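Local coordinates for protein type II restriction enzyme NlaIV (Neisseria lactamica, PDB 6QM2) that cleaves double-stranded DNA endonucleolytically as a type II restriction enzyme, leaving blunt ends, probably by cutting in the middle of 5'-GGNNCC-3' sites, at residues R86-V91 with K117-D122; F102-F107 with V123-F128; I160-K165 with H170-G175. All coordinates share one frame; numbering follows the deposited sequence.

Contact 1: R86-V91 with K117-D122; sequences RELLEV and KPYMLD. With K (potassium ion), chain C.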
loop_
_atom_site.group_PDB
_atom_site.type_symbol
_atom_site.label_atom_id
_atom_site.label_comp_id
_atom_site.label_asym_id
_atom_site.label_seq_id
_atom_site.Cartn_x
_atom_site.Cartn_y
_atom_site.Cartn_z
ATOM N N ARG A 86 -10.757 8.404 -29.979
ATOM C CA ARG A 86 -9.827 7.524 -30.693
ATOM C C ARG A 86 -8.441 7.640 -30.076
ATOM O O ARG A 86 -8.157 8.590 -29.346
ATOM C CB ARG A 86 -9.754 7.893 -32.182
ATOM C CG ARG A 86 -11.083 7.880 -32.933
ATOM C CD ARG A 86 -11.623 6.469 -33.084
ATOM N NE ARG A 86 -12.834 6.375 -33.906
ATOM C CZ ARG A 86 -14.066 6.732 -33.527
ATOM N NH1 ARG A 86 -14.301 7.263 -32.326
ATOM N NH2 ARG A 86 -15.085 6.571 -34.371
ATOM N N GLU A 87 -7.587 6.664 -30.384
ATOM C CA GLU A 87 -6.202 6.620 -29.899
ATOM C C GLU A 87 -6.143 6.636 -28.359
ATOM O O GLU A 87 -5.431 7.443 -27.752
ATOM C CB GLU A 87 -5.368 7.763 -30.519
ATOM C CG GLU A 87 -5.565 7.989 -32.021
ATOM C CD GLU A 87 -5.346 6.743 -32.868
ATOM O OE1 GLU A 87 -4.417 5.968 -32.566
ATOM O OE2 GLU A 87 -6.100 6.540 -33.847
ATOM N N LEU A 88 -6.906 5.726 -27.749
ATOM C CA LEU A 88 -7.063 5.641 -26.289
ATOM C C LEU A 88 -6.180 4.530 -25.712
ATOM O O LEU A 88 -6.178 3.411 -26.229
ATOM C CB LEU A 88 -8.526 5.372 -25.937
ATOM C CG LEU A 88 -9.564 6.300 -26.574
ATOM C CD1 LEU A 88 -10.974 5.911 -26.159
ATOM C CD2 LEU A 88 -9.283 7.744 -26.205
ATOM N N LEU A 89 -5.454 4.843 -24.635
ATOM C CA LEU A 89 -4.470 3.929 -24.047
ATOM C C LEU A 89 -4.762 3.645 -22.570
ATOM O O LEU A 89 -4.903 4.575 -21.773
ATOM C CB LEU A 89 -3.070 4.528 -24.187
ATOM C CG LEU A 89 -1.879 3.682 -23.720
ATOM C CD1 LEU A 89 -1.807 2.362 -24.474
ATOM C CD2 LEU A 89 -0.586 4.468 -23.873
ATOM N N GLU A 90 -4.853 2.359 -22.224
ATOM C CA GLU A 90 -4.940 1.894 -20.834
ATOM C C GLU A 90 -3.628 1.178 -20.504
ATOM O O GLU A 90 -3.193 0.305 -21.258
ATOM C CB GLU A 90 -6.129 0.935 -20.664
ATOM C CG GLU A 90 -6.363 0.409 -19.243
ATOM C CD GLU A 90 -7.074 1.378 -18.311
ATOM O OE1 GLU A 90 -7.381 2.515 -18.717
ATOM O OE2 GLU A 90 -7.335 0.990 -17.147
ATOM N N VAL A 91 -3.003 1.553 -19.386
ATOM C CA VAL A 91 -1.798 0.877 -18.897
ATOM C C VAL A 91 -2.173 -0.085 -17.777
ATOM O O VAL A 91 -2.884 0.293 -16.842
ATOM C CB VAL A 91 -0.747 1.868 -18.366
ATOM C CG1 VAL A 91 0.504 1.127 -17.890
ATOM C CG2 VAL A 91 -0.395 2.885 -19.439
ATOM N N LYS A 117 -20.647 5.021 -25.250
ATOM C CA LYS A 117 -19.334 5.248 -25.849
ATOM C C LYS A 117 -18.727 3.932 -26.374
ATOM O O LYS A 117 -17.760 3.420 -25.804
ATOM C CB LYS A 117 -18.403 5.878 -24.807
ATOM C CG LYS A 117 -18.879 7.197 -24.214
ATOM C CD LYS A 117 -17.851 7.729 -23.224
ATOM C CE LYS A 117 -18.270 9.046 -22.592
ATOM N NZ LYS A 117 -17.095 9.756 -22.014
ATOM N N PRO A 118 -19.285 3.381 -27.473
ATOM C CA PRO A 118 -18.784 2.124 -28.068
ATOM C C PRO A 118 -17.310 2.136 -28.454
ATOM O O PRO A 118 -16.670 1.088 -28.465
ATOM C CB PRO A 118 -19.635 1.963 -29.332
ATOM C CG PRO A 118 -20.851 2.773 -29.088
ATOM C CD PRO A 118 -20.422 3.925 -28.236
ATOM N N TYR A 119 -16.792 3.310 -28.790
ATOM C CA TYR A 119 -15.359 3.490 -29.050
ATOM C C TYR A 119 -14.410 3.069 -27.907
ATOM O O TYR A 119 -13.208 2.883 -28.146
ATOM C CB TYR A 119 -15.056 4.931 -29.491
ATOM C CG TYR A 119 -15.530 6.023 -28.545
ATOM C CD1 TYR A 119 -14.743 6.442 -27.479
ATOM C CD2 TYR A 119 -16.762 6.654 -28.737
ATOM C CE1 TYR A 119 -15.176 7.448 -26.618
ATOM C CE2 TYR A 119 -17.202 7.655 -27.881
ATOM C CZ TYR A 119 -16.404 8.051 -26.828
ATOM O OH TYR A 119 -16.833 9.044 -25.988
ATOM N N MET A 120 -14.935 2.919 -26.688
ATOM C CA MET A 120 -14.167 2.329 -25.582
ATOM C C MET A 120 -13.724 0.883 -25.837
ATOM O O MET A 120 -12.699 0.453 -25.313
ATOM C CB MET A 120 -14.954 2.404 -24.268
ATOM C CG MET A 120 -15.131 3.810 -23.720
ATOM S SD MET A 120 -13.559 4.652 -23.435
ATOM C CE MET A 120 -14.126 6.252 -22.856
ATOM N N LEU A 121 -14.470 0.147 -26.654
ATOM C CA LEU A 121 -14.088 -1.222 -27.026
ATOM C C LEU A 121 -12.811 -1.307 -27.873
ATOM O O LEU A 121 -12.227 -2.388 -27.986
ATOM C CB LEU A 121 -15.228 -1.916 -27.770
ATOM C CG LEU A 121 -16.518 -2.122 -26.973
ATOM C CD1 LEU A 121 -17.706 -2.394 -27.884
ATOM C CD2 LEU A 121 -16.349 -3.244 -25.964
ATOM N N ASP A 122 -12.397 -0.189 -28.476
ATOM C CA ASP A 122 -11.167 -0.130 -29.269
ATOM C C ASP A 122 -9.999 0.477 -28.484
ATOM O O ASP A 122 -8.989 0.839 -29.089
ATOM C CB ASP A 122 -11.411 0.672 -30.561
ATOM C CG ASP A 122 -10.525 0.218 -31.720
ATOM O OD1 ASP A 122 -10.648 -0.953 -32.133
ATOM O OD2 ASP A 122 -9.717 1.030 -32.229
HETATM K K K C . -9.843 0.465 -15.052
HETATM O O HOH W 1 -8.301 4.205 -32.144
HETATM O O HOH W 2 -8.904 3.966 -28.825
HETATM O O HOH W 3 -11.177 -1.221 -12.785
#

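Contact 2: F102-F107 with V123-F128; sequences FDIADF and VDYLIF. With K (potassium ion), chain C.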
loop_
_atom_site.group_PDB
_atom_site.type_symbol
_atom_site.label_atom_id
_atom_site.label_comp_id
_atom_site.label_asym_id
_atom_site.label_seq_id
_atom_site.Cartn_x
_atom_site.Cartn_y
_atom_site.Cartn_z
ATOM N N PHE A 102 -4.839 -7.556 -12.260
ATOM C CA PHE A 102 -5.587 -6.331 -12.575
ATOM C C PHE A 102 -7.032 -6.634 -12.957
ATOM O O PHE A 102 -7.368 -7.759 -13.326
ATOM C CB PHE A 102 -4.894 -5.494 -13.672
ATOM C CG PHE A 102 -4.788 -6.177 -15.020
ATOM C CD1 PHE A 102 -5.852 -6.155 -15.923
ATOM C CD2 PHE A 102 -3.605 -6.807 -15.402
ATOM C CE1 PHE A 102 -5.744 -6.774 -17.160
ATOM C CE2 PHE A 102 -3.494 -7.425 -16.641
ATOM C CZ PHE A 102 -4.563 -7.408 -17.521
ATOM N N ASP A 103 -7.871 -5.609 -12.854
ATOM C CA ASP A 103 -9.272 -5.677 -13.255
ATOM C C ASP A 103 -9.466 -4.893 -14.551
ATOM O O ASP A 103 -8.732 -3.946 -14.826
ATOM C CB ASP A 103 -10.161 -5.088 -12.156
ATOM C CG ASP A 103 -10.007 -5.813 -10.826
ATOM O OD1 ASP A 103 -10.153 -7.056 -10.798
ATOM O OD2 ASP A 103 -9.747 -5.131 -9.809
ATOM N N ILE A 104 -10.458 -5.287 -15.342
ATOM C CA ILE A 104 -10.813 -4.547 -16.549
ATOM C C ILE A 104 -11.657 -3.343 -16.123
ATOM O O ILE A 104 -11.240 -2.197 -16.303
ATOM C CB ILE A 104 -11.567 -5.428 -17.581
ATOM C CG1 ILE A 104 -10.785 -6.715 -17.896
ATOM C CG2 ILE A 104 -11.845 -4.645 -18.859
ATOM C CD1 ILE A 104 -9.320 -6.510 -18.217
ATOM N N ALA A 105 -12.818 -3.612 -15.529
ATOM C CA ALA A 105 -13.741 -2.566 -15.073
ATOM C C ALA A 105 -14.932 -3.185 -14.348
ATOM O O ALA A 105 -15.246 -4.354 -14.562
ATOM C CB ALA A 105 -14.236 -1.742 -16.253
ATOM N N ASP A 106 -15.601 -2.398 -13.505
ATOM C CA ASP A 106 -16.881 -2.808 -12.924
ATOM C C ASP A 106 -17.821 -3.157 -14.067
ATOM O O ASP A 106 -17.935 -2.385 -15.015
ATOM C CB ASP A 106 -17.492 -1.684 -12.080
ATOM C CG ASP A 106 -18.881 -2.036 -11.540
ATOM O OD1 ASP A 106 -19.057 -3.158 -11.022
ATOM O OD2 ASP A 106 -19.800 -1.194 -11.628
ATOM N N PHE A 107 -18.471 -4.318 -13.994
ATOM C CA PHE A 107 -19.349 -4.760 -15.077
ATOM C C PHE A 107 -20.554 -3.837 -15.291
ATOM O O PHE A 107 -20.884 -3.519 -16.436
ATOM C CB PHE A 107 -19.829 -6.204 -14.882
ATOM C CG PHE A 107 -20.793 -6.649 -15.942
ATOM C CD1 PHE A 107 -20.328 -7.088 -17.179
ATOM C CD2 PHE A 107 -22.167 -6.572 -15.730
ATOM C CE1 PHE A 107 -21.214 -7.467 -18.174
ATOM C CE2 PHE A 107 -23.059 -6.949 -16.723
ATOM C CZ PHE A 107 -22.580 -7.397 -17.946
ATOM N N VAL A 123 -10.121 0.580 -27.156
ATOM C CA VAL A 123 -9.002 1.023 -26.309
ATOM C C VAL A 123 -7.874 -0.004 -26.388
ATOM O O VAL A 123 -8.128 -1.213 -26.382
ATOM C CB VAL A 123 -9.418 1.208 -24.829
ATOM C CG1 VAL A 123 -8.203 1.449 -23.934
ATOM C CG2 VAL A 123 -10.409 2.358 -24.683
ATOM N N ASP A 124 -6.640 0.488 -26.474
ATOM C CA ASP A 124 -5.456 -0.373 -26.474
ATOM C C ASP A 124 -4.930 -0.523 -25.048
ATOM O O ASP A 124 -4.806 0.466 -24.316
ATOM C CB ASP A 124 -4.367 0.190 -27.396
ATOM C CG ASP A 124 -4.715 0.047 -28.871
ATOM O OD1 ASP A 124 -5.027 -1.078 -29.310
ATOM O OD2 ASP A 124 -4.666 1.059 -29.598
ATOM N N TYR A 125 -4.636 -1.767 -24.666
ATOM C CA TYR A 125 -4.114 -2.089 -23.340
ATOM C C TYR A 125 -2.623 -2.387 -23.442
ATOM O O TYR A 125 -2.239 -3.428 -23.977
ATOM C CB TYR A 125 -4.853 -3.291 -22.742
ATOM C CG TYR A 125 -6.268 -2.975 -22.323
ATOM C CD1 TYR A 125 -7.283 -2.848 -23.269
ATOM C CD2 TYR A 125 -6.597 -2.797 -20.983
ATOM C CE1 TYR A 125 -8.585 -2.555 -22.890
ATOM C CE2 TYR A 125 -7.897 -2.509 -20.595
ATOM C CZ TYR A 125 -8.886 -2.385 -21.550
ATOM O OH TYR A 125 -10.171 -2.095 -21.158
ATOM N N LEU A 126 -1.798 -1.458 -22.957
ATOM C CA LEU A 126 -0.355 -1.669 -22.853
ATOM C C LEU A 126 -0.102 -2.355 -21.518
ATOM O O LEU A 126 -0.227 -1.726 -20.465
ATOM C CB LEU A 126 0.403 -0.340 -22.938
ATOM C CG LEU A 126 1.938 -0.398 -22.907
ATOM C CD1 LEU A 126 2.485 -1.103 -24.139
ATOM C CD2 LEU A 126 2.517 1.005 -22.788
ATOM N N ILE A 127 0.250 -3.639 -21.566
ATOM C CA ILE A 127 0.346 -4.473 -20.363
ATOM C C ILE A 127 1.800 -4.831 -20.040
ATOM O O ILE A 127 2.458 -5.506 -20.825
ATOM C CB ILE A 127 -0.483 -5.769 -20.508
ATOM C CG1 ILE A 127 -1.908 -5.451 -20.989
ATOM C CG2 ILE A 127 -0.535 -6.512 -19.178
ATOM C CD1 ILE A 127 -2.737 -6.671 -21.334
ATOM N N PHE A 128 2.276 -4.397 -18.872
ATOM C CA PHE A 128 3.623 -4.725 -18.382
ATOM C C PHE A 128 3.592 -5.952 -17.466
ATOM O O PHE A 128 3.025 -5.895 -16.372
ATOM C CB PHE A 128 4.211 -3.554 -17.586
ATOM C CG PHE A 128 4.471 -2.323 -18.404
ATOM C CD1 PHE A 128 3.437 -1.447 -18.717
ATOM C CD2 PHE A 128 5.759 -2.016 -18.828
ATOM C CE1 PHE A 128 3.680 -0.302 -19.459
ATOM C CE2 PHE A 128 6.008 -0.873 -19.570
ATOM C CZ PHE A 128 4.967 -0.013 -19.885
HETATM K K K C . -9.843 0.465 -15.052
HETATM O O HOH W 4 -9.956 -0.991 -18.445
HETATM O O HOH W 3 -11.177 -1.221 -12.785
#

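Contact 3: I160-K165 with H170-G175; sequences INLQVK and HKIRPG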
loop_
_atom_site.group_PDB
_atom_site.type_symbol
_atom_site.label_atom_id
_atom_site.label_comp_id
_atom_site.label_asym_id
_atom_site.label_seq_id
_atom_site.Cartn_x
_atom_site.Cartn_y
_atom_site.Cartn_z
ATOM N N ILE A 160 -19.277 -14.006 -19.405
ATOM C CA ILE A 160 -17.937 -13.391 -19.339
ATOM C C ILE A 160 -17.294 -13.662 -17.977
ATOM O O ILE A 160 -17.999 -13.835 -16.979
ATOM C CB ILE A 160 -17.970 -11.862 -19.638
ATOM C CG1 ILE A 160 -16.550 -11.333 -19.893
ATOM C CG2 ILE A 160 -18.647 -11.071 -18.517
ATOM C CD1 ILE A 160 -16.504 -9.985 -20.571
ATOM N N ASN A 161 -15.959 -13.714 -17.951
ATOM C CA ASN A 161 -15.210 -13.942 -16.717
ATOM C C ASN A 161 -15.373 -12.774 -15.756
ATOM O O ASN A 161 -14.966 -11.654 -16.056
ATOM C CB ASN A 161 -13.720 -14.174 -16.998
ATOM C CG ASN A 161 -12.947 -14.592 -15.753
ATOM O OD1 ASN A 161 -13.482 -15.273 -14.874
ATOM N ND2 ASN A 161 -11.684 -14.186 -15.674
ATOM N N LEU A 162 -15.960 -13.069 -14.597
ATOM C CA LEU A 162 -16.334 -12.072 -13.605
ATOM C C LEU A 162 -15.759 -12.392 -12.237
ATOM O O LEU A 162 -15.305 -13.507 -11.968
ATOM C CB LEU A 162 -17.850 -12.027 -13.472
ATOM C CG LEU A 162 -18.619 -11.498 -14.676
ATOM C CD1 LEU A 162 -20.078 -11.912 -14.567
ATOM C CD2 LEU A 162 -18.474 -9.989 -14.791
ATOM N N GLN A 163 -15.804 -11.375 -11.388
ATOM C CA GLN A 163 -15.536 -11.480 -9.968
ATOM C C GLN A 163 -16.931 -11.455 -9.352
ATOM O O GLN A 163 -17.598 -10.420 -9.352
ATOM C CB GLN A 163 -14.643 -10.307 -9.527
ATOM C CG GLN A 163 -14.686 -9.856 -8.068
ATOM C CD GLN A 163 -14.084 -8.464 -7.887
ATOM O OE1 GLN A 163 -14.672 -7.599 -7.235
ATOM N NE2 GLN A 163 -12.917 -8.239 -8.486
ATOM N N VAL A 164 -17.387 -12.615 -8.885
ATOM C CA VAL A 164 -18.691 -12.743 -8.243
ATOM C C VAL A 164 -18.472 -13.148 -6.788
ATOM O O VAL A 164 -17.707 -14.073 -6.508
ATOM C CB VAL A 164 -19.580 -13.783 -8.959
ATOM C CG1 VAL A 164 -21.007 -13.740 -8.418
ATOM C CG2 VAL A 164 -19.567 -13.548 -10.468
ATOM N N LYS A 165 -19.141 -12.440 -5.879
ATOM C CA LYS A 165 -19.047 -12.678 -4.440
ATOM C C LYS A 165 -20.465 -12.857 -3.913
ATOM O O LYS A 165 -21.271 -11.938 -4.028
ATOM C CB LYS A 165 -18.378 -11.483 -3.745
ATOM C CG LYS A 165 -16.981 -11.150 -4.267
ATOM C CD LYS A 165 -16.469 -9.811 -3.752
ATOM C CE LYS A 165 -16.059 -9.886 -2.288
ATOM N NZ LYS A 165 -15.541 -8.582 -1.790
ATOM N N HIS A 170 -19.338 -8.136 -9.644
ATOM C CA HIS A 170 -18.498 -6.943 -9.512
ATOM C C HIS A 170 -17.710 -6.680 -10.803
ATOM O O HIS A 170 -18.295 -6.228 -11.785
ATOM C CB HIS A 170 -17.594 -7.051 -8.280
ATOM C CG HIS A 170 -18.328 -6.881 -6.992
ATOM N ND1 HIS A 170 -18.945 -5.700 -6.644
ATOM C CD2 HIS A 170 -18.562 -7.745 -5.978
ATOM C CE1 HIS A 170 -19.524 -5.842 -5.467
ATOM N NE2 HIS A 170 -19.306 -7.073 -5.040
ATOM N N LYS A 171 -16.412 -6.982 -10.821
ATOM C CA LYS A 171 -15.533 -6.543 -11.904
ATOM C C LYS A 171 -15.333 -7.597 -12.979
ATOM O O LYS A 171 -15.324 -8.788 -12.702
ATOM C CB LYS A 171 -14.180 -6.121 -11.337
ATOM C CG LYS A 171 -14.314 -4.994 -10.328
ATOM C CD LYS A 171 -13.046 -4.173 -10.196
ATOM C CE LYS A 171 -13.345 -2.841 -9.539
ATOM N NZ LYS A 171 -12.125 -1.994 -9.479
ATOM N N ILE A 172 -15.177 -7.135 -14.213
ATOM C CA ILE A 172 -14.774 -7.998 -15.311
ATOM C C ILE A 172 -13.313 -8.338 -15.045
ATOM O O ILE A 172 -12.521 -7.464 -14.691
ATOM C CB ILE A 172 -14.955 -7.312 -16.688
ATOM C CG1 ILE A 172 -16.446 -7.064 -16.963
ATOM C CG2 ILE A 172 -14.342 -8.155 -17.808
ATOM C CD1 ILE A 172 -16.713 -6.034 -18.039
ATOM N N ARG A 173 -12.979 -9.615 -15.192
ATOM C CA ARG A 173 -11.664 -10.130 -14.839
ATOM C C ARG A 173 -10.973 -10.667 -16.089
ATOM O O ARG A 173 -11.617 -11.304 -16.938
ATOM C CB ARG A 173 -11.796 -11.237 -13.788
ATOM C CG ARG A 173 -12.087 -10.749 -12.367
ATOM C CD ARG A 173 -10.891 -10.084 -11.694
ATOM N NE ARG A 173 -9.697 -10.933 -11.705
ATOM C CZ ARG A 173 -8.518 -10.609 -11.170
ATOM N NH1 ARG A 173 -8.342 -9.451 -10.532
ATOM N NH2 ARG A 173 -7.503 -11.467 -11.260
ATOM N N PRO A 174 -9.659 -10.417 -16.208
ATOM C CA PRO A 174 -8.922 -10.888 -17.374
ATOM C C PRO A 174 -8.624 -12.377 -17.311
ATOM O O PRO A 174 -8.560 -12.946 -16.227
ATOM C CB PRO A 174 -7.619 -10.087 -17.307
ATOM C CG PRO A 174 -7.411 -9.855 -15.854
ATOM C CD PRO A 174 -8.785 -9.695 -15.265
ATOM N N GLY A 175 -8.449 -12.988 -18.478
ATOM C CA GLY A 175 -7.966 -14.359 -18.588
ATOM C C GLY A 175 -6.453 -14.399 -18.717
ATOM O O GLY A 175 -5.780 -13.372 -18.606
#

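Contact 1: R86-V91 with K117-D122
The loop and strand start of 86-91 pass a 3-10 turn in 117-122, closest at Arg-86 and Tyr-119, whose CA atoms are 7.0 Å apart. The side chains meet at three points. Leu-88 sends CD1 to the edge of the Tyr-119 ring, 4.0 Å from CD1 of the tyrosine. The same methyl of Leu-88 touches SD of Met-120, also at 4.0 Å, with the two side chains at about a right angle. Arg-86 leaves its CA away from the turn, but a bend at chi2 (-69°) brings its end back. Its NH1 lies 3.7 Å from CB of Tyr-119. The guanidinium is tilted 24° from the tyrosine ring and approaches it obliquely. Arg-86 also makes a cation-pi contact with Tyr-227 of helix 215-227, so the guanidinium links loop, turn and helix. One face of the Tyr-119 ring lies against CB of Lys-117.

Polar links run through water. One water accepts from Leu-88 N at 2.9 Å and donates to Asp-122 O at 3.1 Å. A second accepts from Glu-87 N at 3.1 Å and reaches Asp-122 OD2 only weakly.

Further along the strand, Glu-90 points OE2 at a potassium ion, a long 3.3 Å approach, while Val-91 N bonds Asp-76 OD2. Pro-75 and Asp-76, with Glu-90 and Val-91 further on, are consistent with the Pro-Asp and (D/E)-X parts of the PD-(D/E)XK nuclease signature. The contact therefore packs the strand that probably carries the second half of that signature against the turn that leads into its parallel neighbour.

Contact 2: F102-F107 with V123-F128
Phe-102 opens the contact by pointing its ring at Ile-127, where CE2 meets CG2 of the isoleucine at 4.0 Å. The two side chains cross at about a right angle. The phenylalanine CG stands between its backbone N and carbonyl carbon (chi1 63°), which swings the ring toward the strand. In the plane of that ring, at its edge, lies CD1 of Ile-104. Asp-103, between them, forms a salt bridge with Arg-173. Ile-104 is the second residue to touch, with CG2 3.8 Å from OH of Tyr-125. One water joins the same pair by a polar route. It donates to Ile-104 O at 2.8 Å and hydrogen-bonds Tyr-125 OH at 2.9 Å. The Ile-104 carbonyl also faces the potassium ion, with O at a long 3.3 Å. Strand 124-132 runs parallel to strand 88-95, and helix 107-116 lies between them in sequence, a beta-alpha-beta crossover in the PD-(D/E)XK fold. The segment 102-107 leads into that helix. Ala-105 follows and bonds through its backbone to Ile-172. Asp-106 is the N-cap of the helix that Phe-107 begins, and its OD2 accepts from Met-109 N.

Contact 3: I160-K165 with H170-G175
Leu-162 and Ile-172 face each other as a non-hydrogen-bonded antiparallel pair in a beta hairpin, its strand directions 162° apart. Backbone bonds flank them. Arg-173 N gives a nearly straight bond to Asn-161 O (3.0 Å, 172° at the hydrogen). Gln-163 N donates to Lys-171 O at 2.9 Å. His-170 N donates to Gln-163 O, also at 2.9 Å. Gln-163 thus pairs with two successive residues, as in a beta bulge.

The Gln-163 side chain can be followed outward. CB rests against CG of Arg-173 at 3.8 Å and also near Lys-171 O. CG lies anti to the backbone N (chi1 155°), which lays the chain across the partner strand. CG and CD both pass CB of His-170. At the tip the amide divides: OE1 turns to CB and the ring of His-170, while NE2 lies 3.8 Å from CB of Lys-171. The lysine runs beside the glutamine, pointing the same way. Beyond, Lys-165 crosses His-170, with CD 3.7 Å from CD2 of the ring.

At the other end, Asn-161 ND2 makes a weak bond to Arg-173 O at 3.1 Å. The arginine tip leads away to a salt bridge with Asp-103. Ile-160 CD1 touches CG2 of Ile-172, and Leu-162 CD2 approaches CG1 of the same residue.

The chemistry divides in two. Ile-160, Leu-162 and Ile-172 form an apolar group that packs on helices 107-116 and 191-204. Around Gln-163 the side chains meet by van der Waals contact: its amide and CB rest on carbons of His-170, Lys-171 and Arg-173, and backbone bonds set the register.

Contacts 1 and 2 meet through strands 88-95 and 124-132, neighbours in the central sheet. Their centres are 10 Å apart. Glu-90 N lies 2.8 Å from Asp-124 O, a probable hydrogen bond between parallel strands. Glu-90 from contact 1 and Ile-104 from contact 2 both bind the potassium ion, which lies beside what is probably the PD-(D/E)XK site. Contact 3 joins contact 2 through a separate small sheet, with centres 12 Å apart. There Ala-105 O and Ile-172 N are 2.8 Å apart, again a probable hydrogen bond. Contacts 1 and 3 do not touch, and their centres are 20 Å apart. The Lys-171 side chain of contact 3 lies about 7 Å from the potassium ion.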